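Local structure of pectate lyase (Paenibacillus sp. 0602, 5GT5) at residues A[10-15]-A[405-410]; A[30-35]-A[53-58]; A[104-109]-A[127-132]; A[284-289]-A[399-404]. The protein cleaves polygalacturonate and probably also partly methylated pectin by endo-acting beta-elimination, probably with calcium as cofactor, and belongs to polysaccharide lyase family 1. The protein carries 1 engineered substitution. One frame throughout, in Å; residues are numbered along the deposited sequence.

Contact 1: A[10-15]-A[405-410]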
loop_
_atom_site.group_PDB
_atom_site.type_symbol
_atom_site.label_atom_id
_atom_site.label_comp_id
_atom_site.label_asym_id
_atom_site.label_seq_id
_atom_site.Cartn_x
_atom_site.Cartn_y
_atom_site.Cartn_z
ATOM N N THR A 10 -0.871 10.280 -11.649
ATOM C CA THR A 10 -0.835 11.193 -10.501
ATOM C C THR A 10 -1.787 10.693 -9.423
ATOM O O THR A 10 -2.534 9.724 -9.614
ATOM C CB THR A 10 -1.281 12.599 -10.891
ATOM O OG1 THR A 10 -2.681 12.551 -11.200
ATOM C CG2 THR A 10 -0.544 13.103 -12.118
ATOM N N GLY A 11 -1.751 11.346 -8.275
ATOM C CA GLY A 11 -2.809 11.180 -7.277
ATOM C C GLY A 11 -2.548 10.030 -6.338
ATOM O O GLY A 11 -1.388 9.599 -6.173
ATOM N N PHE A 12 -3.594 9.485 -5.722
ATOM C CA PHE A 12 -3.378 8.512 -4.654
ATOM C C PHE A 12 -2.770 7.202 -5.133
ATOM O O PHE A 12 -2.156 6.488 -4.337
ATOM C CB PHE A 12 -4.676 8.230 -3.893
ATOM C CG PHE A 12 -5.123 9.371 -2.988
ATOM C CD1 PHE A 12 -4.416 9.705 -1.840
ATOM C CD2 PHE A 12 -6.267 10.114 -3.289
ATOM C CE1 PHE A 12 -4.826 10.754 -1.008
ATOM C CE2 PHE A 12 -6.694 11.153 -2.456
ATOM C CZ PHE A 12 -5.991 11.467 -1.303
ATOM N N SER A 13 -2.915 6.885 -6.429
ATOM C CA SER A 13 -2.244 5.706 -6.965
ATOM C C SER A 13 -0.790 5.930 -7.297
ATOM O O SER A 13 -0.166 5.055 -7.895
ATOM C CB SER A 13 -2.979 5.159 -8.191
ATOM O OG SER A 13 -2.358 3.939 -8.636
ATOM N N GLN A 14 -0.217 7.067 -6.905
ATOM C CA GLN A 14 1.221 7.261 -7.111
ATOM C C GLN A 14 2.002 6.068 -6.541
ATOM O O GLN A 14 1.652 5.519 -5.488
ATOM C CB GLN A 14 1.694 8.547 -6.409
ATOM C CG GLN A 14 1.532 8.531 -4.887
ATOM C CD GLN A 14 1.974 9.835 -4.262
ATOM O OE1 GLN A 14 2.698 10.626 -4.885
ATOM N NE2 GLN A 14 1.553 10.067 -3.027
ATOM N N GLY A 15 3.060 5.666 -7.243
ATOM C CA GLY A 15 3.880 4.559 -6.768
ATOM C C GLY A 15 3.496 3.194 -7.346
ATOM O O GLY A 15 4.218 2.202 -7.178
ATOM N N SER A 405 -2.917 17.233 6.352
ATOM C CA SER A 405 -3.244 18.638 6.175
ATOM C C SER A 405 -3.350 18.994 4.698
ATOM O O SER A 405 -4.280 19.682 4.282
ATOM C CB SER A 405 -2.186 19.511 6.881
ATOM O OG SER A 405 -2.257 19.329 8.287
ATOM N N ILE A 406 -2.375 18.539 3.917
ATOM C CA ILE A 406 -2.373 18.730 2.466
ATOM C C ILE A 406 -2.209 17.391 1.743
ATOM O O ILE A 406 -1.657 16.428 2.293
ATOM C CB ILE A 406 -1.272 19.725 2.002
ATOM C CG1 ILE A 406 0.111 19.181 2.341
ATOM C CG2 ILE A 406 -1.460 21.093 2.647
ATOM C CD1 ILE A 406 1.238 19.887 1.623
ATOM N N LEU A 407 -2.693 17.333 0.511
ATOM C CA LEU A 407 -2.645 16.084 -0.239
ATOM C C LEU A 407 -1.208 15.600 -0.351
ATOM O O LEU A 407 -0.286 16.413 -0.541
ATOM C CB LEU A 407 -3.253 16.298 -1.612
ATOM C CG LEU A 407 -4.772 16.441 -1.632
ATOM C CD1 LEU A 407 -5.201 17.068 -2.942
ATOM C CD2 LEU A 407 -5.440 15.065 -1.403
ATOM N N PRO A 408 -1.005 14.275 -0.216
ATOM C CA PRO A 408 0.337 13.672 -0.213
ATOM C C PRO A 408 0.946 13.491 -1.601
ATOM O O PRO A 408 1.878 12.698 -1.777
ATOM C CB PRO A 408 0.102 12.306 0.435
ATOM C CG PRO A 408 -1.292 11.967 0.074
ATOM C CD PRO A 408 -2.039 13.277 0.120
ATOM N N TYR A 409 0.458 14.241 -2.581
ATOM C CA TYR A 409 1.006 14.159 -3.925
ATOM C C TYR A 409 0.943 15.510 -4.599
ATOM O O TYR A 409 0.144 16.367 -4.217
ATOM C CB TYR A 409 0.243 13.120 -4.739
ATOM C CG TYR A 409 -1.263 13.298 -4.820
ATOM C CD1 TYR A 409 -1.843 14.221 -5.716
ATOM C CD2 TYR A 409 -2.103 12.518 -4.033
ATOM C CE1 TYR A 409 -3.237 14.370 -5.805
ATOM C CE2 TYR A 409 -3.475 12.630 -4.128
ATOM C CZ TYR A 409 -4.036 13.548 -5.009
ATOM O OH TYR A 409 -5.403 13.637 -5.098
ATOM N N SER A 410 1.808 15.717 -5.584
ATOM C CA SER A 410 1.726 16.961 -6.322
ATOM C C SER A 410 1.013 16.719 -7.635
ATOM O O SER A 410 0.935 15.587 -8.114
ATOM C CB SER A 410 3.121 17.538 -6.553
ATOM O OG SER A 410 3.900 16.642 -7.322
HETATM O O HOH W 1 0.684 12.909 -8.281
#
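Gly11 lies flat against the ring of Tyr409, and this is the tight part of the contact. Gly11 CA stands 3.3 Å from the Tyr409 ring centroid, almost on the ring normal. This is a CH-pi contact over the centre of the face. The positive phi of Gly11 favours glycine here. Tyr409 CG sits between its own backbone N and carbonyl carbon (chi1 55°), which places it 3.6 Å from Gly11 CA. The same ring turns its edge to Phe12 in a T-shaped pair. The planes stand at 85° and the centroids are 5.0 Å apart, with Tyr409 CE2 over the centre of the Phe12 ring. Phe12 CZ also meets Leu407 CD2 at 3.6 Å, and Phe12 CE1 meets Pro408 CG at 3.9 Å.

The looser side is polar and lies by the exposed Pro408 and the partly exposed Gln14. Gln14 NE2 donates to Pro408 O at 2.9 Å with a nearly straight N-H (165°). The donor stands well above that carbonyl's plane, although the oxygen lies in the amide plane of Gln14. On this side too, a water joins Gly11 N to Ser410 O.

Tyr409 OH is hydrogen-bonded to His286 and Thr264 of the beta-helix. The tyrosine thus combines an apolar face with an anchored hydroxyl. It ties two loops from near opposite ends of the chain to each other and to the wall of the beta-helix.

Contact 2: A[30-35]-A[53-58]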
loop_
_atom_site.group_PDB
_atom_site.type_symbol
_atom_site.label_atom_id
_atom_site.label_comp_id
_atom_site.label_asym_id
_atom_site.label_seq_id
_atom_site.Cartn_x
_atom_site.Cartn_y
_atom_site.Cartn_z
ATOM N N TYR A 30 3.647 -12.155 -19.895
ATOM C CA TYR A 30 2.875 -11.257 -20.762
ATOM C C TYR A 30 1.936 -12.132 -21.562
ATOM O O TYR A 30 2.413 -12.932 -22.410
ATOM C CB TYR A 30 3.829 -10.510 -21.697
ATOM C CG TYR A 30 3.244 -9.375 -22.513
ATOM C CD1 TYR A 30 2.231 -9.596 -23.452
ATOM C CD2 TYR A 30 3.771 -8.097 -22.399
ATOM C CE1 TYR A 30 1.727 -8.547 -24.204
ATOM C CE2 TYR A 30 3.262 -7.025 -23.166
ATOM C CZ TYR A 30 2.258 -7.277 -24.075
ATOM O OH TYR A 30 1.762 -6.239 -24.821
ATOM N N LYS A 31 0.634 -12.032 -21.302
ATOM C CA LYS A 31 -0.353 -12.876 -21.949
ATOM C C LYS A 31 -1.228 -12.095 -22.904
ATOM O O LYS A 31 -1.883 -11.123 -22.501
ATOM C CB LYS A 31 -1.239 -13.593 -20.933
ATOM C CG LYS A 31 -0.491 -14.468 -19.944
ATOM C CD LYS A 31 0.302 -15.579 -20.642
ATOM C CE LYS A 31 0.878 -16.488 -19.584
ATOM N NZ LYS A 31 1.712 -17.541 -20.248
ATOM N N LYS A 32 -1.262 -12.522 -24.157
ATOM C CA LYS A 32 -2.151 -11.959 -25.165
ATOM C C LYS A 32 -3.449 -12.720 -25.129
ATOM O O LYS A 32 -3.494 -13.945 -25.255
ATOM C CB LYS A 32 -1.487 -12.043 -26.551
ATOM C CG LYS A 32 -0.313 -11.069 -26.675
ATOM C CD LYS A 32 0.334 -11.094 -28.052
ATOM C CE LYS A 32 1.485 -10.133 -28.098
ATOM N NZ LYS A 32 2.107 -10.138 -29.471
ATOM N N VAL A 33 -4.525 -11.976 -24.924
ATOM C CA VAL A 33 -5.825 -12.579 -24.685
ATOM C C VAL A 33 -6.762 -12.346 -25.870
ATOM O O VAL A 33 -7.093 -11.190 -26.214
ATOM C CB VAL A 33 -6.415 -12.008 -23.370
ATOM C CG1 VAL A 33 -7.902 -12.293 -23.263
ATOM C CG2 VAL A 33 -5.654 -12.571 -22.163
ATOM N N TYR A 34 -7.196 -13.450 -26.484
ATOM C CA TYR A 34 -8.057 -13.380 -27.667
ATOM C C TYR A 34 -9.468 -13.820 -27.379
ATOM O O TYR A 34 -10.381 -13.539 -28.159
ATOM C CB TYR A 34 -7.482 -14.257 -28.784
ATOM C CG TYR A 34 -6.092 -13.854 -29.210
ATOM C CD1 TYR A 34 -4.951 -14.389 -28.591
ATOM C CD2 TYR A 34 -5.904 -12.944 -30.241
ATOM C CE1 TYR A 34 -3.658 -14.001 -28.996
ATOM C CE2 TYR A 34 -4.631 -12.549 -30.626
ATOM C CZ TYR A 34 -3.519 -13.080 -30.008
ATOM O OH TYR A 34 -2.258 -12.696 -30.401
ATOM N N ASN A 35 -9.660 -14.509 -26.261
ATOM C CA ASN A 35 -10.950 -15.070 -25.916
ATOM C C ASN A 35 -11.051 -15.260 -24.419
ATOM O O ASN A 35 -10.089 -14.971 -23.693
ATOM C CB ASN A 35 -11.172 -16.375 -26.695
ATOM C CG ASN A 35 -10.137 -17.422 -26.377
ATOM O OD1 ASN A 35 -9.862 -17.716 -25.221
ATOM N ND2 ASN A 35 -9.556 -18.010 -27.427
ATOM N N GLU A 53 -2.581 -8.316 -22.293
ATOM C CA GLU A 53 -2.980 -7.524 -23.444
ATOM C C GLU A 53 -4.232 -8.133 -24.049
ATOM O O GLU A 53 -4.199 -9.233 -24.605
ATOM C CB GLU A 53 -1.886 -7.430 -24.508
ATOM C CG GLU A 53 -2.305 -6.417 -25.610
ATOM C CD GLU A 53 -1.331 -6.294 -26.749
ATOM O OE1 GLU A 53 -0.198 -6.795 -26.652
ATOM O OE2 GLU A 53 -1.717 -5.666 -27.756
ATOM N N ILE A 54 -5.346 -7.419 -23.920
ATOM C CA ILE A 54 -6.601 -7.799 -24.559
ATOM C C ILE A 54 -6.469 -7.443 -26.043
ATOM O O ILE A 54 -6.160 -6.307 -26.379
ATOM C CB ILE A 54 -7.763 -6.995 -23.945
ATOM C CG1 ILE A 54 -7.765 -7.164 -22.421
ATOM C CG2 ILE A 54 -9.115 -7.358 -24.583
ATOM C CD1 ILE A 54 -7.991 -8.571 -22.002
ATOM N N MET A 55 -6.663 -8.412 -26.928
ATOM C CA MET A 55 -6.321 -8.234 -28.338
ATOM C C MET A 55 -7.505 -7.803 -29.197
ATOM O O MET A 55 -7.316 -7.296 -30.312
ATOM C CB MET A 55 -5.750 -9.557 -28.900
ATOM C CG MET A 55 -4.522 -10.092 -28.130
ATOM S SD MET A 55 -3.196 -8.905 -28.050
ATOM C CE MET A 55 -2.678 -8.908 -29.787
ATOM N N ASN A 56 -8.707 -8.040 -28.698
ATOM C CA ASN A 56 -9.928 -7.757 -29.455
ATOM C C ASN A 56 -11.084 -7.629 -28.476
ATOM O O ASN A 56 -10.912 -7.912 -27.286
ATOM C CB ASN A 56 -10.192 -8.865 -30.493
ATOM C CG ASN A 56 -9.989 -10.276 -29.927
ATOM O OD1 ASN A 56 -9.005 -10.929 -30.260
ATOM N ND2 ASN A 56 -10.906 -10.750 -29.078
ATOM N N ASP A 57 -12.252 -7.207 -28.946
ATOM C CA ASP A 57 -13.423 -7.189 -28.082
ATOM C C ASP A 57 -13.665 -8.569 -27.480
ATOM O O ASP A 57 -13.452 -9.596 -28.149
ATOM C CB ASP A 57 -14.701 -6.776 -28.837
ATOM C CG ASP A 57 -14.659 -5.361 -29.394
ATOM O OD1 ASP A 57 -13.753 -4.581 -29.047
ATOM O OD2 ASP A 57 -15.559 -5.030 -30.221
ATOM N N LEU A 58 -14.118 -8.584 -26.233
ATOM C CA LEU A 58 -14.434 -9.831 -25.543
ATOM C C LEU A 58 -15.882 -9.886 -25.108
ATOM O O LEU A 58 -16.406 -8.950 -24.453
ATOM C CB LEU A 58 -13.530 -10.042 -24.323
ATOM C CG LEU A 58 -12.022 -10.178 -24.578
ATOM C CD1 LEU A 58 -11.304 -10.307 -23.255
ATOM C CD2 LEU A 58 -11.753 -11.402 -25.460
#
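Tyr30 OH donates to Glu53 OE1 at 2.7 Å. The hydroxyl comes from above the carboxylate plane, while OE1 lies at the edge of the ring, in its plane. The two flat groups are steeply turned, 78° apart. Glu53 CG is anti to the backbone N (chi1 -172°), and the extended chain beyond it carries the carboxylate out to the Tyr30 hydroxyl. Lys438 forms a salt bridge to the same OE1, so hydroxyl and ammonium grip one oxygen. Lys32 lies alongside Glu53, but its own salt bridge is to Glu24.

Further along, Met55 CG sits over one face of the Tyr34 ring, offset toward the rim, 3.7 Å from the centroid. Met55 SD approaches the ring obliquely, a Met-aromatic contact, and also touches Lys32 CG at 3.9 Å. Asn56 ND2 donates to Tyr34 O at 3.0 Å and to Asp57 O at 2.9 Å, both in the plane of its amide. On the sheet face that carries Val33 and Ile54, Val33 CG1 meets Ile54 CD1 and Leu58 CD1, each at 3.9 Å.

Parallel backbone bonds set these groups in place: Glu53 N to Lys31 O, Val33 N to Glu53 O and, one residue past the strand, Met55 N to Val33 O.

Helix 36-43 connects strands 30-33 and 51-54 in a beta-alpha-beta unit. Asn35 is its N-cap, and Leu39 covers Val33 and Ile54. Strand 51-54 passes the pairing on to strand 102-106.

Contact 3: A[104-109]-A[127-132]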
loop_
_atom_site.group_PDB
_atom_site.type_symbol
_atom_site.label_atom_id
_atom_site.label_comp_id
_atom_site.label_asym_id
_atom_site.label_seq_id
_atom_site.Cartn_x
_atom_site.Cartn_y
_atom_site.Cartn_z
ATOM N N ILE A 104 -3.472 -4.553 -17.081
ATOM C CA ILE A 104 -4.414 -5.063 -18.083
ATOM C C ILE A 104 -4.715 -3.930 -19.041
ATOM O O ILE A 104 -5.097 -2.850 -18.606
ATOM C CB ILE A 104 -5.740 -5.583 -17.406
ATOM C CG1 ILE A 104 -5.428 -6.546 -16.251
ATOM C CG2 ILE A 104 -6.668 -6.172 -18.452
ATOM C CD1 ILE A 104 -6.675 -6.929 -15.403
ATOM N N PHE A 105 -4.564 -4.139 -20.338
ATOM C CA PHE A 105 -4.757 -3.064 -21.287
ATOM C C PHE A 105 -5.121 -3.623 -22.645
ATOM O O PHE A 105 -5.057 -4.846 -22.852
ATOM C CB PHE A 105 -3.491 -2.176 -21.393
ATOM C CG PHE A 105 -2.423 -2.728 -22.318
ATOM C CD1 PHE A 105 -1.624 -3.808 -21.912
ATOM C CD2 PHE A 105 -2.216 -2.157 -23.562
ATOM C CE1 PHE A 105 -0.653 -4.321 -22.770
ATOM C CE2 PHE A 105 -1.234 -2.663 -24.421
ATOM C CZ PHE A 105 -0.466 -3.745 -24.019
ATOM N N SER A 106 -5.511 -2.726 -23.557
ATOM C CA SER A 106 -5.525 -3.088 -24.988
ATOM C C SER A 106 -4.865 -1.999 -25.793
ATOM O O SER A 106 -4.763 -0.853 -25.354
ATOM C CB SER A 106 -6.945 -3.338 -25.493
ATOM O OG SER A 106 -7.630 -2.101 -25.756
ATOM N N ALA A 107 -4.420 -2.360 -27.001
ATOM C CA ALA A 107 -3.733 -1.413 -27.851
ATOM C C ALA A 107 -4.696 -0.442 -28.536
ATOM O O ALA A 107 -4.313 0.659 -28.861
ATOM C CB ALA A 107 -2.913 -2.132 -28.930
ATOM N N ASN A 108 -5.945 -0.841 -28.743
ATOM C CA ASN A 108 -6.835 0.017 -29.531
ATOM C C ASN A 108 -8.254 0.144 -29.003
ATOM O O ASN A 108 -9.213 0.349 -29.759
ATOM C CB ASN A 108 -6.822 -0.377 -31.010
ATOM C CG ASN A 108 -5.518 -0.017 -31.690
ATOM O OD1 ASN A 108 -5.211 1.161 -31.908
ATOM N ND2 ASN A 108 -4.746 -1.027 -32.030
ATOM N N GLY A 109 -8.397 0.037 -27.696
ATOM C CA GLY A 109 -9.686 0.323 -27.085
ATOM C C GLY A 109 -10.687 -0.799 -27.233
ATOM O O GLY A 109 -11.860 -0.532 -27.510
ATOM N N ILE A 127 -5.241 -0.645 -15.133
ATOM C CA ILE A 127 -6.243 -1.032 -16.139
ATOM C C ILE A 127 -6.376 0.131 -17.114
ATOM O O ILE A 127 -6.797 1.230 -16.722
ATOM C CB ILE A 127 -7.588 -1.363 -15.506
ATOM C CG1 ILE A 127 -7.429 -2.529 -14.526
ATOM C CG2 ILE A 127 -8.625 -1.654 -16.606
ATOM C CD1 ILE A 127 -8.644 -2.758 -13.614
ATOM N N ARG A 128 -5.994 -0.076 -18.382
ATOM C CA ARG A 128 -5.969 1.049 -19.329
ATOM C C ARG A 128 -6.479 0.729 -20.718
ATOM O O ARG A 128 -6.307 -0.389 -21.259
ATOM C CB ARG A 128 -4.546 1.637 -19.450
ATOM C CG ARG A 128 -4.057 2.255 -18.143
ATOM C CD ARG A 128 -2.625 2.739 -18.295
ATOM N NE ARG A 128 -2.539 4.083 -18.872
ATOM C CZ ARG A 128 -1.391 4.679 -19.192
ATOM N NH1 ARG A 128 -0.239 4.010 -19.081
ATOM N NH2 ARG A 128 -1.393 5.937 -19.635
ATOM N N ASN A 129 -7.081 1.758 -21.331
ATOM C CA ASN A 129 -7.499 1.706 -22.746
ATOM C C ASN A 129 -8.474 0.588 -23.065
ATOM O O ASN A 129 -8.347 -0.103 -24.105
ATOM C CB ASN A 129 -6.284 1.652 -23.687
ATOM C CG ASN A 129 -6.602 2.238 -25.029
ATOM O OD1 ASN A 129 -7.419 3.159 -25.121
ATOM N ND2 ASN A 129 -5.959 1.749 -26.071
ATOM N N LEU A 130 -9.447 0.401 -22.177
ATOM C CA LEU A 130 -10.520 -0.565 -22.375
ATOM C C LEU A 130 -11.863 0.124 -22.281
ATOM O O LEU A 130 -12.044 1.078 -21.490
ATOM C CB LEU A 130 -10.456 -1.660 -21.336
ATOM C CG LEU A 130 -9.213 -2.513 -21.491
ATOM C CD1 LEU A 130 -9.016 -3.284 -20.216
ATOM C CD2 LEU A 130 -9.429 -3.462 -22.662
ATOM N N GLU A 131 -12.808 -0.328 -23.102
ATOM C CA GLU A 131 -14.189 0.137 -23.048
ATOM C C GLU A 131 -15.054 -0.971 -22.455
ATOM O O GLU A 131 -14.880 -2.149 -22.768
ATOM C CB GLU A 131 -14.697 0.557 -24.430
ATOM C CG GLU A 131 -16.190 0.960 -24.398
ATOM C CD GLU A 131 -16.633 1.720 -25.623
ATOM O OE1 GLU A 131 -15.855 1.889 -26.583
ATOM O OE2 GLU A 131 -17.809 2.145 -25.641
ATOM N N PHE A 132 -15.961 -0.579 -21.570
ATOM C CA PHE A 132 -16.821 -1.474 -20.837
ATOM C C PHE A 132 -18.261 -1.199 -21.244
ATOM O O PHE A 132 -18.721 -0.046 -21.207
ATOM C CB PHE A 132 -16.634 -1.242 -19.336
ATOM C CG PHE A 132 -15.250 -1.557 -18.863
ATOM C CD1 PHE A 132 -14.229 -0.625 -18.967
ATOM C CD2 PHE A 132 -14.973 -2.799 -18.330
ATOM C CE1 PHE A 132 -12.909 -0.969 -18.540
ATOM C CE2 PHE A 132 -13.711 -3.121 -17.871
ATOM C CZ PHE A 132 -12.668 -2.223 -17.998
HETATM O O HOH W 2 -13.240 1.925 -27.451
#
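Strands 102-106 and 125-128 run parallel here, with Ile104 paired to Ile127 and Arg128 N donating to Ile104 O at 2.9 Å. Beyond that bond the backbone link weakens: Ser106 N reaches Arg128 O only by a weak bond of 3.4 Å.

Side chains then take over. Ser106 OG donates to Asn129 O at 2.7 Å, nearly along the C=O axis. Asn129 returns a bond, ND2 to Ser106 O at 3.0 Å, with the donor above the carbonyl plane. Asn129 OD1 accepts from Gly432 N, so the amide also ties in the C-terminal loop. An alanine here would probably leave Ser106 O and Gly432 N without these partners and let the turn after Ser106 shift. Leu130 packs its two methyls on the first segment, CD2 3.8 Å from Ser106 CB and CD1 4.1 Å from Ile104 CG2. A water spans Gly109 O and Glu131 OE1, while Glu131 OE2 is hydrogen-bonded to Asn170 ND2.

These are adjacent coils of the parallel beta-helix, at a turn between strands. Strand 51-54 borders strand 102-106, and strand 160-165 lies beyond strand 125-128. Past the turn, strand 131-133 pairs with strand 111-113.

Contact 4: A[284-289]-A[399-404]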
loop_
_atom_site.group_PDB
_atom_site.type_symbol
_atom_site.label_atom_id
_atom_site.label_comp_id
_atom_site.label_asym_id
_atom_site.label_seq_id
_atom_site.Cartn_x
_atom_site.Cartn_y
_atom_site.Cartn_z
ATOM N N ASN A 284 -11.091 10.008 1.877
ATOM C CA ASN A 284 -10.625 11.182 1.159
ATOM C C ASN A 284 -10.794 11.006 -0.324
ATOM O O ASN A 284 -10.368 10.002 -0.889
ATOM C CB ASN A 284 -9.136 11.438 1.426
ATOM C CG ASN A 284 -8.855 11.822 2.843
ATOM O OD1 ASN A 284 -9.268 12.878 3.309
ATOM N ND2 ASN A 284 -8.106 10.968 3.545
ATOM N N ALA A 285 -11.427 11.979 -0.971
ATOM C CA ALA A 285 -11.564 11.962 -2.420
ATOM C C ALA A 285 -11.201 13.308 -3.005
ATOM O O ALA A 285 -11.677 14.331 -2.502
ATOM C CB ALA A 285 -12.977 11.612 -2.826
ATOM N N HIS A 286 -10.404 13.302 -4.069
ATOM C CA HIS A 286 -9.971 14.516 -4.754
ATOM C C HIS A 286 -10.310 14.390 -6.229
ATOM O O HIS A 286 -9.826 13.462 -6.903
ATOM C CB HIS A 286 -8.456 14.692 -4.535
ATOM C CG HIS A 286 -7.860 15.872 -5.250
ATOM N ND1 HIS A 286 -6.599 15.831 -5.806
ATOM C CD2 HIS A 286 -8.320 17.130 -5.435
ATOM C CE1 HIS A 286 -6.327 17.004 -6.355
ATOM N NE2 HIS A 286 -7.352 17.805 -6.161
ATOM N N ALA A 287 -11.142 15.306 -6.723
ATOM C CA ALA A 287 -11.435 15.406 -8.147
ATOM C C ALA A 287 -10.894 16.736 -8.657
ATOM O O ALA A 287 -11.169 17.799 -8.096
ATOM C CB ALA A 287 -12.912 15.301 -8.401
ATOM N N TYR A 288 -10.091 16.668 -9.706
ATOM C CA TYR A 288 -9.636 17.885 -10.368
ATOM C C TYR A 288 -9.759 17.768 -11.867
ATOM O O TYR A 288 -9.596 16.694 -12.443
ATOM C CB TYR A 288 -8.216 18.283 -9.941
ATOM C CG TYR A 288 -7.042 17.405 -10.394
ATOM C CD1 TYR A 288 -6.622 16.312 -9.626
ATOM C CD2 TYR A 288 -6.311 17.710 -11.563
ATOM C CE1 TYR A 288 -5.508 15.571 -9.990
ATOM C CE2 TYR A 288 -5.194 16.949 -11.946
ATOM C CZ TYR A 288 -4.826 15.872 -11.165
ATOM O OH TYR A 288 -3.732 15.118 -11.519
ATOM N N ASN A 289 -10.078 18.883 -12.527
ATOM C CA ASN A 289 -10.203 18.893 -13.986
ATOM C C ASN A 289 -11.118 17.779 -14.469
ATOM O O ASN A 289 -10.784 17.058 -15.411
ATOM C CB ASN A 289 -8.834 18.754 -14.673
ATOM C CG ASN A 289 -7.925 19.988 -14.510
ATOM O OD1 ASN A 289 -6.704 19.846 -14.605
ATOM N ND2 ASN A 289 -8.499 21.175 -14.304
ATOM N N PHE A 399 -14.209 22.441 5.884
ATOM C CA PHE A 399 -13.419 21.475 5.151
ATOM C C PHE A 399 -12.034 21.256 5.737
ATOM O O PHE A 399 -11.335 22.201 6.115
ATOM C CB PHE A 399 -13.300 21.844 3.667
ATOM C CG PHE A 399 -12.534 20.817 2.888
ATOM C CD1 PHE A 399 -13.182 19.685 2.406
ATOM C CD2 PHE A 399 -11.175 20.954 2.694
ATOM C CE1 PHE A 399 -12.495 18.714 1.757
ATOM C CE2 PHE A 399 -10.467 19.991 2.023
ATOM C CZ PHE A 399 -11.127 18.850 1.545
ATOM N N SER A 400 -11.634 19.994 5.793
ATOM C CA SER A 400 -10.247 19.610 6.039
ATOM C C SER A 400 -10.118 18.167 5.567
ATOM O O SER A 400 -11.113 17.426 5.567
ATOM C CB SER A 400 -9.882 19.728 7.523
ATOM O OG SER A 400 -10.565 18.768 8.299
ATOM N N TRP A 401 -8.918 17.779 5.148
ATOM C CA TRP A 401 -8.655 16.400 4.793
ATOM C C TRP A 401 -8.636 15.523 6.035
ATOM O O TRP A 401 -8.494 16.007 7.156
ATOM C CB TRP A 401 -7.311 16.290 4.092
ATOM C CG TRP A 401 -7.295 16.955 2.727
ATOM C CD1 TRP A 401 -6.596 18.085 2.351
ATOM C CD2 TRP A 401 -8.017 16.527 1.556
ATOM N NE1 TRP A 401 -6.849 18.377 1.021
ATOM C CE2 TRP A 401 -7.708 17.428 0.517
ATOM C CE3 TRP A 401 -8.896 15.464 1.289
ATOM C CZ2 TRP A 401 -8.234 17.291 -0.771
ATOM C CZ3 TRP A 401 -9.417 15.338 0.010
ATOM C CH2 TRP A 401 -9.095 16.248 -0.993
ATOM N N ASN A 402 -8.767 14.229 5.838
ATOM C CA ASN A 402 -8.688 13.275 6.926
ATOM C C ASN A 402 -7.333 12.615 7.019
ATOM O O ASN A 402 -6.957 11.865 6.134
ATOM C CB ASN A 402 -9.777 12.216 6.782
ATOM C CG ASN A 402 -11.151 12.794 6.993
ATOM O OD1 ASN A 402 -11.355 13.636 7.887
ATOM N ND2 ASN A 402 -12.118 12.362 6.182
ATOM N N GLY A 403 -6.557 12.941 8.056
ATOM C CA GLY A 403 -5.335 12.187 8.315
ATOM C C GLY A 403 -4.095 12.909 7.838
ATOM O O GLY A 403 -2.965 12.478 8.067
ATOM N N PHE A 404 -4.324 13.982 7.097
ATOM C CA PHE A 404 -3.267 14.846 6.606
ATOM C C PHE A 404 -3.820 16.259 6.415
ATOM O O PHE A 404 -5.037 16.459 6.370
ATOM C CB PHE A 404 -2.611 14.307 5.319
ATOM C CG PHE A 404 -3.585 13.906 4.237
ATOM C CD1 PHE A 404 -4.165 14.858 3.413
ATOM C CD2 PHE A 404 -3.894 12.571 4.030
ATOM C CE1 PHE A 404 -5.052 14.477 2.404
ATOM C CE2 PHE A 404 -4.775 12.183 3.032
ATOM C CZ PHE A 404 -5.360 13.130 2.219
#
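Asn284 and Asn402 are joined by two hydrogen bonds, both through the side-chain amide of Asn284. Asn402 N donates to Asn284 OD1 at 2.9 Å, and Asn284 ND2 donates to Asn402 O at 3.0 Å. Each bond lies in the plane of the accepting carbonyl, on a lone pair, and is nearly straight (168° and 164°). One amide thus reads both the N-H and the C=O of one loop residue, which fixes the rotation of the Asn284 amide. An alanine here would probably leave Asn402 N and O without these mates and weaken the hold on the loop at this point.

Strand 284-288 belongs to the parallel beta-helix of this lyase family, paired with strands 262-271 and 333-337. The 399-404 loop packs against the outside of that wall.

Among the aromatics, Trp401 meets the strand by its rim: Asn284 OD1 lies in the ring plane 3.3 Å from CE3, and Ala285 O 3.5 Å from CZ3. His286 CB touches CH2 at 3.9 Å. Phe404 comes tip to tip with the Asn284 amide, CE2 3.6 Å from ND2. Phe404 and Phe399 cover opposite faces of the indole. The Asn402 side chain is held by Lys363 at OD1 and by Gly283 O and Ser331 O at ND2.

In the fold
Contacts 2 and 3 join neighbouring strands of the parallel beta-helix. They touch directly, as strand 51-54 pairs with strand 102-106 through Ile54 N and Phe105 O. Both rest on backbone bonds finished by side-chain amides at the turns. Contact 3 is buried, whereas contacts 1, 2 and 4 are partly buried. Contact 4 lays a loop on the beta-helix, and contact 1 joins that loop to the N-terminal one, with aromatic rings and few cross-bonds in both. The Tyr409 hydroxyl and a bond from Thr10 OG1 to Tyr288 OH link these two contacts. The two pairs sit in distant parts of the chain, with the centres of contacts 2 and 4 about 37 Å apart.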